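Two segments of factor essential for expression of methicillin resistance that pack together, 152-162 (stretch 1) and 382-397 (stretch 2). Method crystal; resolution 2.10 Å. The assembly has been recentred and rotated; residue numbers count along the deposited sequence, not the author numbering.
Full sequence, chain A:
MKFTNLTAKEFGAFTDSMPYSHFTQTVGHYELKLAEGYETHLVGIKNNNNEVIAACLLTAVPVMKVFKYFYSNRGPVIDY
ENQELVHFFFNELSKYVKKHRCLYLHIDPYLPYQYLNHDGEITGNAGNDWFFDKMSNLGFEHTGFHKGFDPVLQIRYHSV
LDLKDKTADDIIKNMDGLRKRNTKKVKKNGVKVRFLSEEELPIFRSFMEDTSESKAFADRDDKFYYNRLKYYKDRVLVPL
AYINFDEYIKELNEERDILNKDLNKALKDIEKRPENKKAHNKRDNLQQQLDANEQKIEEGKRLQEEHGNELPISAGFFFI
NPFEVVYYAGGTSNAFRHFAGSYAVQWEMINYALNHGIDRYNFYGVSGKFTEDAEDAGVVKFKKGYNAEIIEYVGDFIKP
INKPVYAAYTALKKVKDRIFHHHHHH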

# COMPACT_ATOMS: atom_id res chain seq x y z
N VAL A 152 -1.73 -7.42 -17.65
CA VAL A 152 -0.27 -7.34 -17.68
C VAL A 152 0.32 -6.03 -17.15
O VAL A 152 1.15 -6.05 -16.24
N LEU A 153 -0.12 -4.91 -17.71
CA LEU A 153 0.40 -3.62 -17.30
C LEU A 153 0.07 -3.21 -15.87
O LEU A 153 -1.05 -3.41 -15.40
N GLN A 154 1.06 -2.64 -15.19
CA GLN A 154 0.86 -2.16 -13.83
C GLN A 154 -0.16 -1.00 -13.88
O GLN A 154 -0.23 -0.26 -14.86
N ILE A 155 -0.95 -0.85 -12.82
CA ILE A 155 -1.94 0.22 -12.75
C ILE A 155 -1.19 1.55 -12.75
O ILE A 155 -0.23 1.74 -11.99
N ARG A 156 -1.63 2.48 -13.60
CA ARG A 156 -1.00 3.79 -13.75
C ARG A 156 -1.40 4.86 -12.74
O ARG A 156 -0.86 5.96 -12.77
N TYR A 157 -2.34 4.55 -11.84
CA TYR A 157 -2.79 5.54 -10.86
C TYR A 157 -2.69 5.05 -9.42
O TYR A 157 -3.08 3.93 -9.11
N HIS A 158 -2.16 5.92 -8.55
CA HIS A 158 -2.03 5.63 -7.12
C HIS A 158 -2.74 6.71 -6.31
O HIS A 158 -2.79 7.87 -6.73
N SER A 159 -3.28 6.33 -5.15
CA SER A 159 -3.91 7.27 -4.22
C SER A 159 -2.82 7.37 -3.15
O SER A 159 -2.54 6.39 -2.46
N VAL A 160 -2.23 8.55 -3.00
CA VAL A 160 -1.10 8.72 -2.08
C VAL A 160 -1.28 9.80 -1.02
O VAL A 160 -1.67 10.92 -1.33
N LEU A 161 -0.97 9.45 0.22
CA LEU A 161 -1.08 10.36 1.36
C LEU A 161 0.31 10.85 1.76
O LEU A 161 1.17 10.06 2.17
N ASP A 162 0.52 12.16 1.65
CA ASP A 162 1.80 12.75 1.99
C ASP A 162 1.91 12.96 3.50
O ASP A 162 1.05 13.61 4.11
N PHE A 382 -13.21 5.85 -0.05
CA PHE A 382 -12.55 5.54 1.22
C PHE A 382 -11.16 6.19 1.25
O PHE A 382 -10.82 6.88 2.21
N LYS A 383 -10.39 6.01 0.19
CA LYS A 383 -9.05 6.59 0.11
C LYS A 383 -9.13 8.12 0.13
O LYS A 383 -8.34 8.79 0.81
N LYS A 384 -10.11 8.66 -0.58
CA LYS A 384 -10.34 10.10 -0.64
C LYS A 384 -10.52 10.68 0.76
O LYS A 384 -9.99 11.76 1.07
N GLY A 385 -11.24 9.95 1.60
CA GLY A 385 -11.51 10.38 2.96
C GLY A 385 -10.29 10.58 3.85
O GLY A 385 -10.40 11.25 4.88
N TYR A 386 -9.15 10.02 3.46
CA TYR A 386 -7.91 10.15 4.23
C TYR A 386 -7.09 11.37 3.81
O TYR A 386 -6.00 11.61 4.33
N ASN A 387 -7.63 12.14 2.87
CA ASN A 387 -6.98 13.33 2.33
C ASN A 387 -5.82 12.97 1.42
O ASN A 387 -4.88 13.74 1.28
N ALA A 388 -5.88 11.80 0.79
CA ALA A 388 -4.83 11.39 -0.13
C ALA A 388 -5.04 12.16 -1.43
O ALA A 388 -6.07 12.81 -1.61
N GLU A 389 -4.05 12.12 -2.32
CA GLU A 389 -4.21 12.77 -3.63
C GLU A 389 -3.94 11.70 -4.69
O GLU A 389 -3.41 10.65 -4.36
N ILE A 390 -4.30 11.95 -5.95
CA ILE A 390 -4.03 10.95 -6.98
C ILE A 390 -2.75 11.27 -7.77
O ILE A 390 -2.51 12.42 -8.14
N ILE A 391 -1.92 10.26 -8.00
CA ILE A 391 -0.73 10.48 -8.80
C ILE A 391 -0.87 9.57 -10.03
O ILE A 391 -1.07 8.36 -9.90
N GLU A 392 -0.81 10.18 -11.21
CA GLU A 392 -0.88 9.42 -12.46
C GLU A 392 0.53 9.34 -12.99
O GLU A 392 1.22 10.37 -13.11
N TYR A 393 0.98 8.12 -13.31
CA TYR A 393 2.33 7.92 -13.82
C TYR A 393 2.38 7.91 -15.35
O TYR A 393 1.35 7.79 -16.01
N VAL A 394 3.58 8.05 -15.91
CA VAL A 394 3.73 8.09 -17.36
C VAL A 394 3.24 6.86 -18.09
O VAL A 394 2.75 6.96 -19.22
N GLY A 395 3.34 5.69 -17.47
CA GLY A 395 2.87 4.48 -18.12
C GLY A 395 3.96 3.56 -18.66
O GLY A 395 5.10 3.56 -18.17
N ASP A 396 3.60 2.80 -19.69
CA ASP A 396 4.49 1.81 -20.30
C ASP A 396 5.07 2.15 -21.66
O ASP A 396 4.39 2.74 -22.51
N PHE A 397 6.32 1.76 -21.87
CA PHE A 397 7.00 2.00 -23.14
C PHE A 397 7.66 0.70 -23.59
O PHE A 397 8.29 -0.02 -22.80

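How does R156, the residue with the most surface covered by the other stretch, make so much contact from just before the paired strands? Its CA-to-CB bond points sideways, but the chain (chi1 m, chi2 t, chi3 m) swings its guanidinium back over stretch 2. There NH1 of R156 forms a salt bridge with OE1 of E392 at 2.7 Å and also donates to the carbonyl O of Y393 at 3.0 Å, both acceptors lying near the guanidinium plane. NH2 of R156 adds a weak hydrogen bond to OE1 of E392, 3.1 Å. E392 is fully extended (chi1 t, chi2 t). CD of R156 passes 3.4 Å from CA of G395; a CB on G395 would clash with CD of R156.

What does Y393 do besides receiving the arginine? Its N donates to O of R156 at 2.9 Å. Its CA-to-CB bond is sideways, but with chi1 m the end comes nearer stretch 1, and the ring edge meets the ring face of H158. The centroids are 4.6 Å apart and the planes 70° apart, an edge-to-face pair. H158, also m, completes the contact with a weak hydrogen bond from its ND1 to OH of Y393 at 2.8 Å. On the same face of the sheet as H158, V160 (t) places CG2 3.8 Å from CD1 of I391 (m, t), an apolar contact.

What fills the other face, where S159 lies with Y157, I390 and E392? S159, chi1 t, sets its OG 3.3 Å from CB of A388 and 3.4 Å from CB of K383, and that hydroxyl is hydrogen-bonded elsewhere in the structure. I390 (m, m) reaches both neighbours: its CD1 lies 4.1 Å from CB of S159, and its CG2 is 4.1 Å from CD2 of Y157, at the edge of the tyrosine ring. The end of Y157 (m) comes near E392, and water 3 links OH of Y157 (2.6 Å) to OE2 of E392 (2.8 Å).

How are the two ends of the contact closed? Beyond S159, L161 (t, p) brings CD1 to 3.3 Å from O of Y386, while its CB sits 4.3 Å from CB of A388. At the other end, D396 (m) points toward stretch 1, where CD2 of L153 lies 3.4 Å from its OD2. Two waters join this carboxylate to the Q154 backbone: water 1 donates to OD1 of D396 (2.7 Å) and O of Q154 (2.8 Å), whereas water 2 donates to OD2 of D396 (2.5 Å) and accepts from N of Q154 (2.9 Å).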

# COMPACT_ATOMS: atom_id res chain seq x y z
CB VAL A 152 0.26 -7.52 -19.12
CG1 VAL A 152 1.78 -7.52 -19.13
CG2 VAL A 152 -0.29 -8.80 -19.71
CB LEU A 153 -0.09 -2.55 -18.28
CG LEU A 153 0.11 -2.90 -19.76
CD1 LEU A 153 -0.35 -1.75 -20.64
CD2 LEU A 153 1.58 -3.19 -20.03
CB GLN A 154 2.18 -1.64 -13.24
CG GLN A 154 3.28 -2.68 -13.08
CD GLN A 154 2.81 -3.91 -12.33
OE1 GLN A 154 2.18 -3.81 -11.27
NE2 GLN A 154 3.12 -5.09 -12.86
CB ILE A 155 -2.81 0.09 -11.46
CG1 ILE A 155 -3.80 1.25 -11.38
CG2 ILE A 155 -1.93 0.07 -10.23
CD1 ILE A 155 -4.73 1.34 -12.59
CB ARG A 156 -1.25 4.37 -15.16
CG ARG A 156 -0.37 3.85 -16.29
CD ARG A 156 -0.42 4.81 -17.51
NE ARG A 156 -1.77 5.27 -17.79
CZ ARG A 156 -2.16 6.54 -17.73
NH1 ARG A 156 -1.29 7.49 -17.41
NH2 ARG A 156 -3.42 6.86 -17.97
CB TYR A 157 -4.24 5.94 -11.12
CG TYR A 157 -4.54 6.49 -12.49
CD1 TYR A 157 -4.66 5.64 -13.60
CD2 TYR A 157 -4.74 7.86 -12.68
CE1 TYR A 157 -4.97 6.16 -14.88
CE2 TYR A 157 -5.05 8.38 -13.94
CZ TYR A 157 -5.17 7.52 -15.03
OH TYR A 157 -5.50 8.04 -16.26
CB HIS A 158 -0.56 5.62 -6.67
CG HIS A 158 0.23 4.45 -7.16
ND1 HIS A 158 1.60 4.36 -6.99
CD2 HIS A 158 -0.14 3.31 -7.80
CE1 HIS A 158 2.03 3.22 -7.51
NE2 HIS A 158 1.00 2.57 -8.01
CB SER A 159 -5.17 6.69 -3.61
OG SER A 159 -5.57 7.48 -2.49
CB VAL A 160 0.17 9.05 -2.91
CG1 VAL A 160 1.40 9.12 -2.00
CG2 VAL A 160 0.34 8.01 -4.02
CB LEU A 161 -1.73 9.65 2.54
CG LEU A 161 -1.90 10.44 3.85
CD1 LEU A 161 -2.81 11.65 3.60
CD2 LEU A 161 -2.53 9.52 4.90
CB ASP A 162 1.97 14.08 1.25
CG ASP A 162 3.28 14.77 1.59
OD1 ASP A 162 4.20 14.11 2.14
OD2 ASP A 162 3.40 15.98 1.30
CB PHE A 382 -12.48 4.01 1.36
CG PHE A 382 -11.68 3.53 2.54
CD1 PHE A 382 -10.34 3.18 2.40
CD2 PHE A 382 -12.30 3.34 3.78
CE1 PHE A 382 -9.61 2.65 3.48
CE2 PHE A 382 -11.58 2.81 4.87
CZ PHE A 382 -10.24 2.46 4.71
CB LYS A 383 -8.36 6.07 -1.15
CG LYS A 383 -8.15 4.55 -1.08
CD LYS A 383 -7.49 3.94 -2.30
CE LYS A 383 -7.33 2.43 -2.08
NZ LYS A 383 -6.61 1.71 -3.17
CB LYS A 384 -11.59 10.38 -1.49
CG LYS A 384 -11.93 11.86 -1.64
CD LYS A 384 -13.22 12.01 -2.41
CE LYS A 384 -13.68 13.47 -2.43
NZ LYS A 384 -14.92 13.61 -3.24
CB TYR A 386 -7.05 8.88 4.08
CG TYR A 386 -7.48 7.74 4.96
CD1 TYR A 386 -7.03 7.62 6.27
CD2 TYR A 386 -8.38 6.77 4.49
CE1 TYR A 386 -7.45 6.56 7.10
CE2 TYR A 386 -8.81 5.72 5.30
CZ TYR A 386 -8.34 5.62 6.60
OH TYR A 386 -8.77 4.55 7.39
CB ASN A 387 -6.45 14.25 3.45
CG ASN A 387 -6.18 15.67 2.94
OD1 ASN A 387 -5.22 16.32 3.35
ND2 ASN A 387 -7.03 16.14 2.06
CB ALA A 388 -4.93 9.90 -0.39
CB GLU A 389 -3.23 13.95 -3.78
CG GLU A 389 -1.87 13.56 -4.28
CD GLU A 389 -0.91 14.74 -4.41
OE1 GLU A 389 -1.26 15.76 -5.07
OE2 GLU A 389 0.21 14.63 -3.86
CB ILE A 390 -5.18 10.85 -8.02
CG1 ILE A 390 -6.50 10.44 -7.34
CG2 ILE A 390 -4.80 9.82 -9.10
CD1 ILE A 390 -6.45 9.10 -6.63
CB ILE A 391 0.58 10.14 -8.06
CG1 ILE A 391 0.73 11.05 -6.84
CG2 ILE A 391 1.80 10.33 -9.03
CD1 ILE A 391 1.98 10.76 -6.00
CB GLU A 392 -1.77 10.14 -13.48
CG GLU A 392 -1.78 9.45 -14.86
CD GLU A 392 -2.65 10.19 -15.88
OE1 GLU A 392 -2.73 9.73 -17.05
OE2 GLU A 392 -3.26 11.22 -15.51
CB TYR A 393 2.91 6.62 -13.25
CG TYR A 393 2.93 6.62 -11.74
CD1 TYR A 393 1.92 5.97 -11.01
CD2 TYR A 393 3.90 7.33 -11.03
CE1 TYR A 393 1.87 6.03 -9.63
CE2 TYR A 393 3.86 7.40 -9.63
CZ TYR A 393 2.84 6.74 -8.93
OH TYR A 393 2.79 6.78 -7.56
CB VAL A 394 5.20 8.36 -17.76
CG1 VAL A 394 5.60 9.78 -17.34
CG2 VAL A 394 6.12 7.33 -17.11
CB ASP A 396 3.75 0.49 -20.42
CG ASP A 396 3.21 0.02 -19.10
OD1 ASP A 396 2.23 0.63 -18.60
OD2 ASP A 396 3.76 -0.96 -18.56
CB PHE A 397 8.05 3.10 -23.02
CG PHE A 397 7.51 4.41 -22.50
CD1 PHE A 397 7.22 4.56 -21.14
CD2 PHE A 397 7.31 5.49 -23.35
CE1 PHE A 397 6.75 5.78 -20.64
CE2 PHE A 397 6.84 6.71 -22.86
CZ PHE A 397 6.55 6.85 -21.50
O HOH W 1 1.89 1.12 -15.96
O HOH W 2 3.64 -2.22 -16.41
O HOH W 3 -5.89 10.59 -16.03
O HOH W 4 0.65 12.76 -1.62
O HOH W 5 -1.90 13.97 1.21